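Local coordinates for acetyltransferase, GNAT family (Streptococcus agalactiae 2603V/R, PDB 2Q7B), which probably acts as an N-acetyltransferase of the GNAT family, transferring an acetyl group to an amine, at residues A[101-105]-A[106-110]; A[146-149]-A[150-154]. One frame throughout, in Å; residues are numbered along the deposited sequence.

Contact 1 of 2, residues A[101-105]-A[106-110]; sequences FFTYP and KYRGN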
loop_
_atom_site.group_PDB
_atom_site.type_symbol
_atom_site.label_atom_id
_atom_site.label_comp_id
_atom_site.label_asym_id
_atom_site.label_seq_id
_atom_site.Cartn_x
_atom_site.Cartn_y
_atom_site.Cartn_z
ATOM N N PHE A 101 4.095 -3.997 14.324
ATOM C CA PHE A 101 4.939 -3.146 15.141
ATOM C C PHE A 101 6.117 -2.630 14.312
ATOM O O PHE A 101 7.060 -3.359 14.050
ATOM C CB PHE A 101 5.371 -3.923 16.370
ATOM C CG PHE A 101 6.226 -3.146 17.335
ATOM C CD1 PHE A 101 6.153 -1.762 17.463
ATOM C CD2 PHE A 101 7.003 -3.838 18.228
ATOM C CE1 PHE A 101 6.923 -1.104 18.381
ATOM C CE2 PHE A 101 7.743 -3.189 19.156
ATOM C CZ PHE A 101 7.715 -1.813 19.226
ATOM N N PHE A 102 6.052 -1.370 13.913
ATOM C CA PHE A 102 7.072 -0.778 13.046
ATOM C C PHE A 102 7.410 0.632 13.471
ATOM O O PHE A 102 6.548 1.336 13.992
ATOM C CB PHE A 102 6.566 -0.722 11.599
ATOM C CG PHE A 102 6.180 -2.064 11.035
ATOM C CD1 PHE A 102 7.151 -2.999 10.720
ATOM C CD2 PHE A 102 4.837 -2.387 10.798
ATOM C CE1 PHE A 102 6.805 -4.235 10.207
ATOM C CE2 PHE A 102 4.497 -3.620 10.280
ATOM C CZ PHE A 102 5.483 -4.545 9.993
ATOM N N THR A 103 8.668 1.021 13.255
ATOM C CA THR A 103 9.129 2.376 13.522
ATOM C C THR A 103 10.185 2.743 12.499
ATOM O O THR A 103 10.941 1.886 12.094
ATOM C CB THR A 103 9.782 2.525 14.941
ATOM O OG1 THR A 103 10.858 1.600 15.069
ATOM C CG2 THR A 103 8.804 2.257 16.053
ATOM N N TYR A 104 10.228 3.993 12.056
ATOM C CA TYR A 104 11.333 4.414 11.191
ATOM C C TYR A 104 12.603 4.441 12.085
ATOM O O TYR A 104 12.509 4.763 13.265
ATOM C CB TYR A 104 11.076 5.759 10.474
ATOM C CG TYR A 104 10.199 5.646 9.233
ATOM C CD1 TYR A 104 10.544 4.794 8.174
ATOM C CD2 TYR A 104 9.039 6.423 9.096
ATOM C CE1 TYR A 104 9.728 4.696 7.030
ATOM C CE2 TYR A 104 8.232 6.319 7.980
ATOM C CZ TYR A 104 8.577 5.462 6.951
ATOM O OH TYR A 104 7.761 5.417 5.846
ATOM N N PRO A 105 13.767 4.028 11.548
ATOM C CA PRO A 105 15.007 3.912 12.339
ATOM C C PRO A 105 15.405 5.045 13.248
ATOM O O PRO A 105 15.836 4.792 14.378
ATOM C CB PRO A 105 16.081 3.706 11.267
ATOM C CG PRO A 105 15.355 2.963 10.175
ATOM C CD PRO A 105 13.965 3.544 10.165
ATOM N N LYS A 106 15.266 6.286 12.804
ATOM C CA LYS A 106 15.748 7.408 13.623
ATOM C C LYS A 106 14.967 7.640 14.930
ATOM O O LYS A 106 15.427 8.382 15.800
ATOM C CB LYS A 106 15.834 8.701 12.792
ATOM C CG LYS A 106 14.512 9.224 12.242
ATOM C CD LYS A 106 14.723 10.572 11.594
ATOM C CE LYS A 106 13.495 11.074 10.857
ATOM N NZ LYS A 106 13.751 12.417 10.281
ATOM N N TYR A 107 13.805 7.003 15.049
ATOM C CA TYR A 107 12.922 7.111 16.211
ATOM C C TYR A 107 13.153 5.992 17.209
ATOM O O TYR A 107 12.561 5.993 18.274
ATOM C CB TYR A 107 11.457 7.101 15.755
ATOM C CG TYR A 107 11.131 8.233 14.802
ATOM C CD1 TYR A 107 10.891 9.504 15.272
ATOM C CD2 TYR A 107 11.050 8.024 13.434
ATOM C CE1 TYR A 107 10.609 10.543 14.420
ATOM C CE2 TYR A 107 10.769 9.075 12.568
ATOM C CZ TYR A 107 10.538 10.318 13.073
ATOM O OH TYR A 107 10.245 11.362 12.231
ATOM N N ARG A 108 14.024 5.043 16.859
ATOM C CA ARG A 108 14.361 3.892 17.717
ATOM C C ARG A 108 15.403 4.253 18.736
ATOM O O ARG A 108 16.337 4.996 18.442
ATOM C CB ARG A 108 14.894 2.743 16.867
ATOM C CG ARG A 108 13.900 2.283 15.813
ATOM C CD ARG A 108 14.474 1.211 14.928
ATOM N NE ARG A 108 13.604 0.912 13.778
ATOM C CZ ARG A 108 14.005 0.306 12.660
ATOM N NH1 ARG A 108 15.259 -0.071 12.506
ATOM N NH2 ARG A 108 13.155 0.103 11.662
ATOM N N GLY A 109 15.263 3.735 19.948
ATOM C CA GLY A 109 16.240 4.006 20.986
ATOM C C GLY A 109 16.348 5.481 21.313
ATOM O O GLY A 109 15.477 6.273 20.967
ATOM N N ASN A 110 17.427 5.857 21.969
ATOM C CA ASN A 110 17.619 7.255 22.325
ATOM C C ASN A 110 17.680 8.136 21.068
ATOM O O ASN A 110 18.243 7.705 20.068
ATOM C CB ASN A 110 18.880 7.429 23.118
ATOM C CG ASN A 110 18.821 6.742 24.455
ATOM O OD1 ASN A 110 17.859 6.915 25.208
ATOM N ND2 ASN A 110 19.877 5.998 24.786
#
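Between Tyr104 and Arg108 the chain makes two overlapping turns as strand 95-103 ends: Tyr107 N donates to Tyr104 O at 3.1 Å (N-H...O 159°) and Arg108 N to Pro105 O, also at 3.1 Å, successive three-residue steps that define a short 3-10 segment. This turn carries the Arg108 side chain back over the strand end, where it meets Thr103 side-on with two nitrogens. Arg108 NH2 bonds to Thr103 O at 2.9 Å, approaching almost straight down the carbonyl (C=O...N 166°) although the oxygen is tilted somewhat from the guanidinium plane. Arg108 NE reaches Thr103 OG1 at 3.1 Å, with the hydroxyl oxygen lying in that plane; a further link from Arg108 NE to Thr103 O, at 3.3 Å, is weak. The hydroxyl can serve because Thr103 places OG1 between its own N and carbonyl carbon (chi1 57°), while the arginine runs extended from CG to NE. Pro105 lies beside this chain, pointing the same way, and its CA sits 3.6 Å above one face of the guanidinium plane of Arg108, toward the rim. With two bonds to one residue and carbon over a face, rotation of the guanidinium is restricted; the salt bridge of NH2 to Glu46 then ties it to helix 29-46. On another side of the turn, Tyr104 CB meets the edge of the Tyr107 ring in plane, 3.7 Å from CD2, and both tyrosines touch Val83 of the adjacent strand. Thr103 and Tyr107 also touch Leu114, at the start of helix 114-128. A strand leading through a turn and an arginine- and glycine-containing loop into a helix is the arrangement of GNAT motif A; the loop before helix 114-128 is consistent with the one that in relatives receives the acetyl-CoA pyrophosphate, while Arg108 itself turns back to Thr103 and Glu46.

Contact 2 of 2, residues A[146-149]-A[150-154]; sequences HFFY and ENQGF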
loop_
_atom_site.group_PDB
_atom_site.type_symbol
_atom_site.label_atom_id
_atom_site.label_comp_id
_atom_site.label_asym_id
_atom_site.label_seq_id
_atom_site.Cartn_x
_atom_site.Cartn_y
_atom_site.Cartn_z
ATOM N N HIS A 146 14.755 -8.788 18.721
ATOM C CA HIS A 146 14.763 -9.806 19.787
ATOM C C HIS A 146 15.262 -9.255 21.129
ATOM O O HIS A 146 14.752 -9.650 22.180
ATOM C CB HIS A 146 15.647 -11.012 19.443
ATOM C CG HIS A 146 15.267 -11.710 18.179
ATOM N ND1 HIS A 146 16.171 -12.438 17.438
ATOM C CD2 HIS A 146 14.103 -11.739 17.491
ATOM C CE1 HIS A 146 15.566 -12.924 16.370
ATOM N NE2 HIS A 146 14.313 -12.507 16.373
ATOM N N PHE A 147 16.272 -8.382 21.099
ATOM C CA PHE A 147 16.805 -7.802 22.347
ATOM C C PHE A 147 15.818 -6.746 22.859
ATOM O O PHE A 147 15.602 -6.621 24.055
ATOM C CB PHE A 147 18.220 -7.240 22.145
ATOM C CG PHE A 147 19.037 -7.150 23.421
ATOM C CD1 PHE A 147 19.246 -8.283 24.216
ATOM C CD2 PHE A 147 19.659 -5.959 23.790
ATOM C CE1 PHE A 147 20.012 -8.214 25.378
ATOM C CE2 PHE A 147 20.433 -5.887 24.945
ATOM C CZ PHE A 147 20.613 -7.018 25.739
ATOM N N PHE A 148 15.213 -6.003 21.936
ATOM C CA PHE A 148 14.169 -5.042 22.282
ATOM C C PHE A 148 13.008 -5.756 23.002
ATOM O O PHE A 148 12.609 -5.316 24.076
ATOM C CB PHE A 148 13.654 -4.260 21.041
ATOM C CG PHE A 148 12.476 -3.372 21.346
ATOM C CD1 PHE A 148 12.666 -2.090 21.826
ATOM C CD2 PHE A 148 11.179 -3.842 21.215
ATOM C CE1 PHE A 148 11.581 -1.286 22.150
ATOM C CE2 PHE A 148 10.106 -3.042 21.554
ATOM C CZ PHE A 148 10.315 -1.763 22.018
ATOM N N TYR A 149 12.494 -6.848 22.426
ATOM C CA TYR A 149 11.389 -7.610 23.053
ATOM C C TYR A 149 11.744 -8.198 24.413
ATOM O O TYR A 149 10.921 -8.187 25.307
ATOM C CB TYR A 149 10.848 -8.734 22.152
ATOM C CG TYR A 149 10.151 -8.241 20.900
ATOM C CD1 TYR A 149 9.036 -7.421 20.978
ATOM C CD2 TYR A 149 10.602 -8.616 19.645
ATOM C CE1 TYR A 149 8.416 -6.966 19.839
ATOM C CE2 TYR A 149 10.005 -8.163 18.505
ATOM C CZ TYR A 149 8.911 -7.341 18.597
ATOM O OH TYR A 149 8.307 -6.926 17.430
ATOM N N GLU A 150 12.954 -8.703 24.561
ATOM C CA GLU A 150 13.401 -9.272 25.835
ATOM C C GLU A 150 13.480 -8.210 26.940
ATOM O O GLU A 150 13.179 -8.498 28.112
ATOM C CB GLU A 150 14.725 -10.013 25.638
ATOM C CG GLU A 150 14.533 -11.295 24.822
ATOM C CD GLU A 150 15.812 -11.850 24.229
ATOM O OE1 GLU A 150 16.922 -11.401 24.603
ATOM O OE2 GLU A 150 15.691 -12.750 23.371
ATOM N N ASN A 151 13.865 -6.987 26.544
ATOM C CA ASN A 151 13.895 -5.817 27.441
ATOM C C ASN A 151 12.490 -5.298 27.789
ATOM O O ASN A 151 12.356 -4.480 28.688
ATOM C CB ASN A 151 14.725 -4.662 26.854
ATOM C CG ASN A 151 16.223 -4.899 26.938
ATOM O OD1 ASN A 151 16.924 -4.793 25.933
ATOM N ND2 ASN A 151 16.722 -5.211 28.134
ATOM N N GLN A 152 11.453 -5.733 27.069
ATOM C CA GLN A 152 10.083 -5.377 27.423
ATOM C C GLN A 152 9.477 -6.537 28.208
ATOM O O GLN A 152 8.276 -6.546 28.439
ATOM C CB GLN A 152 9.218 -5.082 26.191
ATOM C CG GLN A 152 9.810 -4.138 25.120
ATOM C CD GLN A 152 10.483 -2.901 25.701
ATOM O OE1 GLN A 152 9.944 -2.245 26.599
ATOM N NE2 GLN A 152 11.670 -2.572 25.180
ATOM N N GLY A 153 10.305 -7.518 28.595
ATOM C CA GLY A 153 9.863 -8.672 29.366
ATOM C C GLY A 153 9.324 -9.889 28.627
ATOM O O GLY A 153 8.724 -10.748 29.269
ATOM N N PHE A 154 9.516 -9.985 27.302
ATOM C CA PHE A 154 9.059 -11.170 26.536
ATOM C C PHE A 154 10.077 -12.284 26.575
ATOM O O PHE A 154 11.277 -12.012 26.448
ATOM C CB PHE A 154 8.828 -10.870 25.061
ATOM C CG PHE A 154 7.571 -10.148 24.787
ATOM C CD1 PHE A 154 7.504 -8.796 24.989
ATOM C CD2 PHE A 154 6.447 -10.815 24.308
ATOM C CE1 PHE A 154 6.363 -8.120 24.755
ATOM C CE2 PHE A 154 5.284 -10.133 24.070
ATOM C CZ PHE A 154 5.238 -8.770 24.283
#
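A Schellman motif ends helix 143-150, joining Tyr149 to Phe154 through Gly153, whose positive phi turns the chain out of the helix. Its two diagnostic bonds are Phe154 N to Tyr149 O at 3.0 Å and Gly153 N to Glu150 O at 3.1 Å. Gln152 N also donates to Tyr149 O, at 3.1 Å, from the opposite face of the carbonyl plane to Phe154 N, so two donors grip one oxygen. Gln152 folds its side chain back toward Phe148, one turn earlier: a bend at chi2 (-44°) swings NE2 to Phe148 O, 3.1 Å away. The same amide lies over a face of the Phe148 ring, NE2 being 3.3 Å from CE1, with amide and ring planes 31° apart, and Gln152 CG adds a CH-pi contact 4.1 Å from the centroid of that ring. Strand 133-139 followed by helix 143-150 probably corresponds to motif B of the GNAT fold, and the turn then leads into strand 155-157. Both Tyr149 and Phe154 rest on Leu136 of strand 133-139 and form a T-shaped pair, the tyrosine edge directed at the phenylalanine face with centroids 6.0 Å apart and planes at 72°. In the last helical turn, Glu150 N bonds to His146 O, while Glu150 OE2 goes to Tyr176 OH and His146 NE2 to Pro139 O, fastening the helix to the strands beneath.

In the fold
From the N terminus, the chain passes through edge strand 20-24, helix 29-46 and the antiparallel strands 72-78 and 81-90 before contact 1 turns it out of strand 95-103 toward helix 114-128. After that helix comes strand 133-139, parallel to 95-103, and only then does contact 2 close helix 143-150 and lead into edge strand 155-157. Both are local turns in series, contact 1 closing before contact 2 opens, so they neither nest nor cross. Their centres lie 15 Å apart, yet they touch: Phe101 CE2 is 3.4 Å from Phe148 CE2, bringing the 95-103 strand against the late helix. Helix 114-128 provides a second bridge, with Leu114 and Leu118 meeting contact 1 and Arg116 and Phe119 meeting contact 2.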